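Local coordinates for DNA repair protein RecO (Deinococcus radiodurans, PDB 1U5K) that is probably involved in DNA repair and in recombination by the RecF pathway, and binds a zinc ion, at residues A96-A101 with Y138-L143; K220-Q225 with H230-L235. All blocks are in the same frame, centred on the assembly; numbering follows the deposited sequence.

Contact 1: A96-A101 with Y138-L143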
ATOM      1  N   ALA A  96      -3.236  13.377   0.432  1.00 19.72           N
ATOM      2  CA  ALA A  96      -2.443  13.211   1.640  1.00 20.63           C
ATOM      3  C   ALA A  96      -1.281  12.234   1.436  1.00 19.97           C
ATOM      4  O   ALA A  96      -0.126  12.571   1.712  1.00 18.66           O
ATOM      5  CB  ALA A  96      -3.304  12.816   2.807  1.00 20.74           C
ATOM      6  N   GLU A  97      -1.589  11.042   0.936  1.00 19.62           N
ATOM      7  CA  GLU A  97      -0.577   9.999   0.759  1.00 20.30           C
ATOM      8  C   GLU A  97       0.354  10.352  -0.409  1.00 20.61           C
ATOM      9  O   GLU A  97       1.559  10.122  -0.373  1.00 19.29           O
ATOM     10  CB  GLU A  97      -1.240   8.624   0.607  1.00 20.33           C
ATOM     11  CG  GLU A  97      -1.911   8.118   1.879  1.00 20.02           C
ATOM     12  CD  GLU A  97      -0.925   7.699   2.964  1.00 24.79           C
ATOM     13  OE1 GLU A  97       0.305   7.619   2.726  1.00 23.26           O
ATOM     14  OE2 GLU A  97      -1.389   7.413   4.083  1.00 25.58           O
ATOM     15  N   PHE A  98      -0.180  11.023  -1.427  1.00 21.57           N
ATOM     16  CA  PHE A  98       0.625  11.424  -2.566  1.00 21.35           C
ATOM     17  C   PHE A  98       1.639  12.472  -2.128  1.00 21.45           C
ATOM     18  O   PHE A  98       2.830  12.359  -2.437  1.00 19.27           O
ATOM     19  CB  PHE A  98      -0.248  12.004  -3.685  1.00 21.65           C
ATOM     20  CG  PHE A  98       0.539  12.623  -4.803  1.00 20.72           C
ATOM     21  CD1 PHE A  98       1.139  11.847  -5.783  1.00 19.19           C
ATOM     22  CD2 PHE A  98       0.680  13.998  -4.868  1.00 21.07           C
ATOM     23  CE1 PHE A  98       1.867  12.453  -6.826  1.00 17.70           C
ATOM     24  CE2 PHE A  98       1.379  14.595  -5.907  1.00 22.45           C
ATOM     25  CZ  PHE A  98       1.994  13.818  -6.866  1.00 22.44           C
ATOM     26  N   ALA A  99       1.174  13.476  -1.394  1.00 21.28           N
ATOM     27  CA  ALA A  99       2.095  14.521  -0.948  1.00 22.46           C
ATOM     28  C   ALA A  99       3.222  13.973  -0.063  1.00 23.34           C
ATOM     29  O   ALA A  99       4.391  14.339  -0.216  1.00 23.51           O
ATOM     30  CB  ALA A  99       1.356  15.641  -0.246  1.00 22.79           C
ATOM     31  N   ASP A 100       2.873  13.039   0.812  1.00 23.43           N
ATOM     32  CA  ASP A 100       3.842  12.452   1.731  1.00 24.12           C
ATOM     33  C   ASP A 100       4.886  11.654   0.974  1.00 23.42           C
ATOM     34  O   ASP A 100       6.036  11.612   1.385  1.00 24.45           O
ATOM     35  CB  ASP A 100       3.175  11.515   2.730  1.00 24.60           C
ATOM     36  CG  ASP A 100       4.090  11.154   3.888  1.00 26.21           C
ATOM     37  OD1 ASP A 100       4.845  11.989   4.420  1.00 28.79           O
ATOM     38  OD2 ASP A 100       4.132   9.994   4.312  1.00 29.24           O
ATOM     39  N   ALA A 101       4.457  11.028  -0.118  1.00 22.89           N
ATOM     40  CA  ALA A 101       5.316  10.192  -0.924  1.00 22.95           C
ATOM     41  C   ALA A 101       6.211  11.035  -1.812  1.00 23.67           C
ATOM     42  O   ALA A 101       7.343  10.643  -2.099  1.00 22.47           O
ATOM     43  CB  ALA A 101       4.466   9.268  -1.745  1.00 23.07           C
ATOM     44  N   TYR A 138      -0.289  17.398 -10.062  1.00 23.64           N
ATOM     45  CA  TYR A 138       0.680  17.842 -11.062  1.00 23.50           C
ATOM     46  C   TYR A 138       1.368  19.146 -10.658  1.00 23.61           C
ATOM     47  O   TYR A 138       2.591  19.295 -10.786  1.00 23.90           O
ATOM     48  CB  TYR A 138       0.046  17.954 -12.454  1.00 23.23           C
ATOM     49  CG  TYR A 138       0.039  16.700 -13.279  1.00 21.09           C
ATOM     50  CD1 TYR A 138      -0.928  15.730 -13.079  1.00 20.82           C
ATOM     51  CD2 TYR A 138       1.016  16.461 -14.258  1.00 23.93           C
ATOM     52  CE1 TYR A 138      -0.916  14.573 -13.826  1.00 20.25           C
ATOM     53  CE2 TYR A 138       1.005  15.321 -15.042  1.00 24.01           C
ATOM     54  CZ  TYR A 138       0.033  14.367 -14.813  1.00 21.67           C
ATOM     55  OH  TYR A 138      -0.043  13.205 -15.549  1.00 22.78           O
ATOM     56  N   LYS A 139       0.597  20.064 -10.090  1.00 23.27           N
ATOM     57  CA  LYS A 139       1.167  21.297  -9.585  1.00 24.36           C
ATOM     58  C   LYS A 139       2.220  21.081  -8.514  1.00 24.03           C
ATOM     59  O   LYS A 139       3.242  21.757  -8.513  1.00 22.50           O
ATOM     60  CB  LYS A 139       0.099  22.264  -9.071  1.00 24.80           C
ATOM     61  CG  LYS A 139       0.609  23.679  -8.912  1.00 26.73           C
ATOM     62  CD  LYS A 139       0.570  24.513 -10.186  1.00 28.47           C
ATOM     63  CE  LYS A 139       1.155  25.897  -9.930  1.00 27.56           C
ATOM     64  NZ  LYS A 139       1.604  26.581 -11.160  1.00 33.25           N
ATOM     65  N   LEU A 140       1.982  20.134  -7.612  1.00 23.87           N
ATOM     66  CA  LEU A 140       2.953  19.847  -6.568  1.00 23.09           C
ATOM     67  C   LEU A 140       4.267  19.315  -7.140  1.00 22.94           C
ATOM     68  O   LEU A 140       5.296  19.455  -6.501  1.00 22.31           O
ATOM     69  CB  LEU A 140       2.403  18.864  -5.534  1.00 23.17           C
ATOM     70  CG  LEU A 140       1.333  19.382  -4.582  1.00 23.89           C
ATOM     71  CD1 LEU A 140       0.412  18.301  -4.001  1.00 26.55           C
ATOM     72  CD2 LEU A 140       1.948  20.238  -3.493  1.00 28.04           C
ATOM     73  N   LEU A 141       4.267  18.679  -8.307  1.00 23.34           N
ATOM     74  CA  LEU A 141       5.518  18.291  -8.944  1.00 22.81           C
ATOM     75  C   LEU A 141       6.521  19.430  -9.096  1.00 24.67           C
ATOM     76  O   LEU A 141       7.735  19.215  -8.986  1.00 26.52           O
ATOM     77  CB  LEU A 141       5.280  17.654 -10.313  1.00 23.24           C
ATOM     78  CG  LEU A 141       4.322  16.463 -10.427  1.00 22.36           C
ATOM     79  CD1 LEU A 141       4.113  16.047 -11.878  1.00 23.62           C
ATOM     80  CD2 LEU A 141       4.915  15.320  -9.652  1.00 21.56           C
ATOM     81  N   GLY A 142       6.024  20.632  -9.364  1.00 25.41           N
ATOM     82  CA  GLY A 142       6.867  21.807  -9.475  1.00 26.74           C
ATOM     83  C   GLY A 142       7.539  22.263  -8.197  1.00 27.60           C
ATOM     84  O   GLY A 142       8.471  23.060  -8.264  1.00 27.71           O
ATOM     85  N   LEU A 143       7.083  21.793  -7.039  1.00 27.89           N
ATOM     86  CA  LEU A 143       7.671  22.236  -5.787  1.00 29.11           C
ATOM     87  C   LEU A 143       8.582  21.197  -5.145  1.00 29.32           C
ATOM     88  O   LEU A 143       9.209  21.438  -4.122  1.00 28.54           O
ATOM     89  CB  LEU A 143       6.565  22.598  -4.809  1.00 29.73           C
ATOM     90  CG  LEU A 143       5.602  23.687  -5.267  1.00 34.64           C
ATOM     91  CD1 LEU A 143       4.451  23.805  -4.277  1.00 34.46           C
ATOM     92  CD2 LEU A 143       6.321  25.003  -5.432  1.00 40.66           C
TER

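Contact 2: K220-Q225 with H230-L235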
ATOM      1  N   LYS A 220       3.756   6.701 -13.248  1.00 22.88           N
ATOM      2  CA  LYS A 220       5.013   6.266 -13.828  1.00 23.88           C
ATOM      3  C   LYS A 220       6.124   7.270 -13.519  1.00 22.66           C
ATOM      4  O   LYS A 220       7.202   6.908 -13.045  1.00 22.03           O
ATOM      5  CB  LYS A 220       4.869   6.116 -15.350  1.00 24.31           C
ATOM      6  CG  LYS A 220       6.077   5.537 -16.074  1.00 29.13           C
ATOM      7  CD  LYS A 220       6.651   4.282 -15.442  1.00 37.34           C
ATOM      8  CE  LYS A 220       5.842   3.011 -15.588  1.00 40.75           C
ATOM      9  NZ  LYS A 220       6.726   1.872 -15.171  1.00 41.12           N
ATOM     10  N   PHE A 221       5.857   8.537 -13.806  1.00 21.41           N
ATOM     11  CA  PHE A 221       6.825   9.591 -13.558  1.00 20.74           C
ATOM     12  C   PHE A 221       7.273   9.626 -12.101  1.00 21.49           C
ATOM     13  O   PHE A 221       8.477   9.637 -11.846  1.00 21.46           O
ATOM     14  CB  PHE A 221       6.247  10.946 -13.979  1.00 21.77           C
ATOM     15  CG  PHE A 221       7.181  12.101 -13.782  1.00 21.06           C
ATOM     16  CD1 PHE A 221       8.282  12.277 -14.596  1.00 22.56           C
ATOM     17  CD2 PHE A 221       6.988  12.995 -12.756  1.00 24.60           C
ATOM     18  CE1 PHE A 221       9.132  13.361 -14.433  1.00 20.07           C
ATOM     19  CE2 PHE A 221       7.849  14.068 -12.573  1.00 24.39           C
ATOM     20  CZ  PHE A 221       8.918  14.245 -13.415  1.00 26.09           C
ATOM     21  N   VAL A 222       6.332   9.654 -11.159  1.00 21.22           N
ATOM     22  CA  VAL A 222       6.669   9.793  -9.747  1.00 22.69           C
ATOM     23  C   VAL A 222       7.470   8.584  -9.239  1.00 23.59           C
ATOM     24  O   VAL A 222       8.450   8.733  -8.517  1.00 24.80           O
ATOM     25  CB  VAL A 222       5.441  10.120  -8.869  1.00 22.90           C
ATOM     26  CG1 VAL A 222       5.782   9.998  -7.396  1.00 22.93           C
ATOM     27  CG2 VAL A 222       4.905  11.517  -9.161  1.00 24.35           C
ATOM     28  N   THR A 223       7.043   7.390  -9.615  1.00 23.87           N
ATOM     29  CA  THR A 223       7.666   6.138  -9.236  1.00 27.09           C
ATOM     30  C   THR A 223       9.060   6.034  -9.845  1.00 26.43           C
ATOM     31  O   THR A 223       9.945   5.526  -9.179  1.00 27.19           O
ATOM     32  CB  THR A 223       6.783   4.955  -9.682  1.00 28.13           C
ATOM     33  OG1 THR A 223       5.590   4.925  -8.877  1.00 32.31           O
ATOM     34  CG2 THR A 223       7.437   3.638  -9.273  1.00 34.33           C
ATOM     35  N   VAL A 224       9.286   6.494 -11.074  1.00 25.32           N
ATOM     36  CA  VAL A 224      10.637   6.480 -11.629  1.00 25.49           C
ATOM     37  C   VAL A 224      11.518   7.539 -10.967  1.00 25.03           C
ATOM     38  O   VAL A 224      12.676   7.273 -10.680  1.00 25.99           O
ATOM     39  CB  VAL A 224      10.637   6.618 -13.154  1.00 24.61           C
ATOM     40  CG1 VAL A 224      12.050   6.858 -13.706  1.00 28.03           C
ATOM     41  CG2 VAL A 224       9.996   5.388 -13.749  1.00 26.20           C
ATOM     42  N   GLN A 225      10.993   8.728 -10.697  1.00 24.63           N
ATOM     43  CA  GLN A 225      11.795   9.844 -10.229  1.00 25.33           C
ATOM     44  C   GLN A 225      12.072   9.794  -8.727  1.00 26.77           C
ATOM     45  O   GLN A 225      13.119  10.257  -8.281  1.00 25.13           O
ATOM     46  CB  GLN A 225      11.101  11.171 -10.523  1.00 26.38           C
ATOM     47  CG  GLN A 225      10.946  11.561 -11.993  1.00 27.18           C
ATOM     48  CD  GLN A 225      12.165  12.283 -12.515  1.00 33.55           C
ATOM     49  OE1 GLN A 225      12.606  13.266 -11.912  1.00 33.98           O
ATOM     50  NE2 GLN A 225      12.721  11.785 -13.619  1.00 31.37           N
ATOM     51  N   HIS A 230       5.422   3.989  -2.919  1.00 31.46           N
ATOM     52  CA  HIS A 230       4.332   4.607  -3.671  1.00 27.49           C
ATOM     53  C   HIS A 230       3.016   3.837  -3.502  1.00 26.44           C
ATOM     54  O   HIS A 230       2.278   3.542  -4.446  1.00 23.39           O
ATOM     55  CB  HIS A 230       4.776   4.834  -5.121  1.00 26.64           C
ATOM     56  CG  HIS A 230       5.927   5.790  -5.223  1.00 25.33           C
ATOM     57  ND1 HIS A 230       5.827   7.106  -4.840  1.00 25.49           N
ATOM     58  CD2 HIS A 230       7.229   5.588  -5.533  1.00 27.48           C
ATOM     59  CE1 HIS A 230       7.009   7.683  -4.927  1.00 26.59           C
ATOM     60  NE2 HIS A 230       7.873   6.787  -5.364  1.00 25.87           N
ATOM     61  N   SER A 231       2.717   3.567  -2.236  1.00 25.41           N
ATOM     62  CA  SER A 231       1.431   3.033  -1.801  1.00 23.68           C
ATOM     63  C   SER A 231       0.240   3.954  -2.073  1.00 22.33           C
ATOM     64  O   SER A 231      -0.929   3.572  -2.056  1.00 23.22           O
ATOM     65  CB  SER A 231       1.532   2.633  -0.329  1.00 23.10           C
ATOM     66  OG  SER A 231       1.846   3.719   0.525  1.00 22.72           O
ATOM     67  N   TRP A 232       0.506   5.232  -2.271  1.00 22.09           N
ATOM     68  CA  TRP A 232      -0.538   6.174  -2.635  1.00 22.19           C
ATOM     69  C   TRP A 232      -1.247   5.784  -3.917  1.00 22.91           C
ATOM     70  O   TRP A 232      -2.372   6.206  -4.163  1.00 23.14           O
ATOM     71  CB  TRP A 232       0.053   7.577  -2.770  1.00 23.31           C
ATOM     72  CG  TRP A 232       1.037   7.741  -3.870  1.00 21.85           C
ATOM     73  CD1 TRP A 232       2.382   7.615  -3.766  1.00 23.29           C
ATOM     74  CD2 TRP A 232       0.760   8.077  -5.235  1.00 17.57           C
ATOM     75  NE1 TRP A 232       2.965   7.808  -4.992  1.00 21.24           N
ATOM     76  CE2 TRP A 232       1.993   8.112  -5.911  1.00 22.52           C
ATOM     77  CE3 TRP A 232      -0.399   8.355  -5.961  1.00 24.82           C
ATOM     78  CZ2 TRP A 232       2.098   8.436  -7.266  1.00 21.28           C
ATOM     79  CZ3 TRP A 232      -0.295   8.666  -7.320  1.00 22.14           C
ATOM     80  CH2 TRP A 232       0.944   8.678  -7.962  1.00 19.44           C
ATOM     81  N   ARG A 233      -0.613   4.951  -4.738  1.00 22.91           N
ATOM     82  CA  ARG A 233      -1.261   4.448  -5.942  1.00 22.59           C
ATOM     83  C   ARG A 233      -2.472   3.542  -5.717  1.00 22.61           C
ATOM     84  O   ARG A 233      -3.310   3.443  -6.599  1.00 21.54           O
ATOM     85  CB  ARG A 233      -0.258   3.726  -6.825  1.00 23.06           C
ATOM     86  CG  ARG A 233       0.753   4.672  -7.418  1.00 24.58           C
ATOM     87  CD  ARG A 233       2.146   4.169  -7.296  1.00 34.01           C
ATOM     88  NE  ARG A 233       2.409   3.054  -8.165  1.00 39.58           N
ATOM     89  CZ  ARG A 233       3.068   1.946  -7.835  1.00 45.85           C
ATOM     90  NH1 ARG A 233       3.519   1.675  -6.616  1.00 46.45           N
ATOM     91  NH2 ARG A 233       3.257   1.044  -8.786  1.00 49.77           N
ATOM     92  N   GLN A 234      -2.621   3.004  -4.512  1.00 22.15           N
ATOM     93  CA  GLN A 234      -3.851   2.355  -4.073  1.00 21.83           C
ATOM     94  C   GLN A 234      -5.086   3.264  -4.161  1.00 23.30           C
ATOM     95  O   GLN A 234      -6.229   2.810  -4.292  1.00 23.27           O
ATOM     96  CB  GLN A 234      -3.651   1.904  -2.630  1.00 21.22           C
ATOM     97  CG  GLN A 234      -2.635   0.804  -2.439  1.00 21.80           C
ATOM     98  CD  GLN A 234      -2.984  -0.396  -3.307  1.00 27.49           C
ATOM     99  OE1 GLN A 234      -4.032  -1.025  -3.129  1.00 27.23           O
ATOM    100  NE2 GLN A 234      -2.151  -0.661  -4.294  1.00 26.29           N
ATOM    101  N   LEU A 235      -4.864   4.571  -4.085  1.00 22.70           N
ATOM    102  CA  LEU A 235      -5.960   5.518  -4.094  1.00 23.03           C
ATOM    103  C   LEU A 235      -6.262   6.211  -5.422  1.00 23.84           C
ATOM    104  O   LEU A 235      -7.194   7.012  -5.499  1.00 22.94           O
ATOM    105  CB  LEU A 235      -5.726   6.561  -3.002  1.00 23.71           C
ATOM    106  CG  LEU A 235      -5.501   5.969  -1.619  1.00 21.82           C
ATOM    107  CD1 LEU A 235      -5.129   7.061  -0.638  1.00 22.36           C
ATOM    108  CD2 LEU A 235      -6.658   5.109  -1.119  1.00 24.61           C
TER

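Contact 1: A96-A101 with Y138-L143
The contact between 96-101 and 138-143 is apolar, carried by the ring of F98 and the methyl branches of two consecutive leucines. Both leucines meet the ring at its edge, close to its plane: L140 CD1 lies 4.3 Å from F98 CE2, and L141 CD2 lies 4.3 Å from F98 CZ. F98 extends straight out from its helix, CG anti to the backbone N (chi1 171°), and this carries the far end of the ring toward helix 129-141. L140 points at it directly, whereas L141 starts off to one side and only its CD2 branch comes near. No hydrogen bond links the segments. Helices 86-102 and 129-141 belong to the α-helical part of RecO that follows the N-terminal OB-fold, and F98 fills the interior between them. There its ring also meets W232 edge-to-face and touches V222 of helix 211-225, while L115 of helix 110-125 packs on L140. The polar groups turn elsewhere. E97 and D100 form salt bridges to R14, and D100 a second one to K33, both on OB-fold strands. On the other helix, Y138 OH is hydrogen-bonded to L214 O, and K139 NZ to the backbone carbonyls of V194 and R196.

Contact 2: K220-Q225 with H230-L235
V222 and T223, near the end of helix 211-225, pack against H230, W232 and R233 where the helical C-terminal region of RecO folds back on its last helix through a short loop into a 3-10 segment at 231-235. V222 CG1 approaches the imidazole obliquely, 3.6 Å from H230 CE1, and lies 4.0 Å from W232 CZ2. The backbone of T223 lies against the imidazole: T223 N sits over one ring face, and T223 CA is 3.8 Å from H230 CD2. The T223 hydroxyl lies over one face of the R233 guanidinium, with OG1 3.8 Å from NE, but is hydrogen-bonded to E219 O, one helical turn back.

The imidazole is gripped at both nitrogens. ND1 accepts from W232 NE1 at 3.0 Å in the plane of the indole, while NE2 is bonded to V226 O in the loop, which implies that NE2 carries the proton. Replacing H230 by an alanine would remove both ring nitrogens, which is likely to leave the indole N-H and the V226 carbonyl without these mates and open a gap beside V222 CG1. R233 CG lies over the centre of the other aromatic group, the indole of W232. The bent chain of R233 (chi3 71°) brings its guanidinium back to the loop, where NH1 and its own backbone N reach H230 O from opposite faces of the carbonyl plane, NH1 at 3.1 Å.

How the contacts relate
Contact 1 lies about 4 Å, centre to centre, from the middle of the chain, and its three touching residues are all buried; contact 2 is about 11 Å out, with a partly exposed border at T223 and R233. Contact 1 joins helices 86-102 and 129-141, contact 2 the end of helix 211-225 and the 3-10 segment after it, yet the two meet directly. V222 divides its branches between them: CG1 serves contact 2, while CG2 packs 3.8 Å from L141 CD2. W232 also rests on 96-101, its CD1 3.3 Å from A101 CB. Hydrocarbon alone joins the segments of contact 1, whereas contact 2 adds an imidazole and a guanidinium held by hydrogen bonds within the turn.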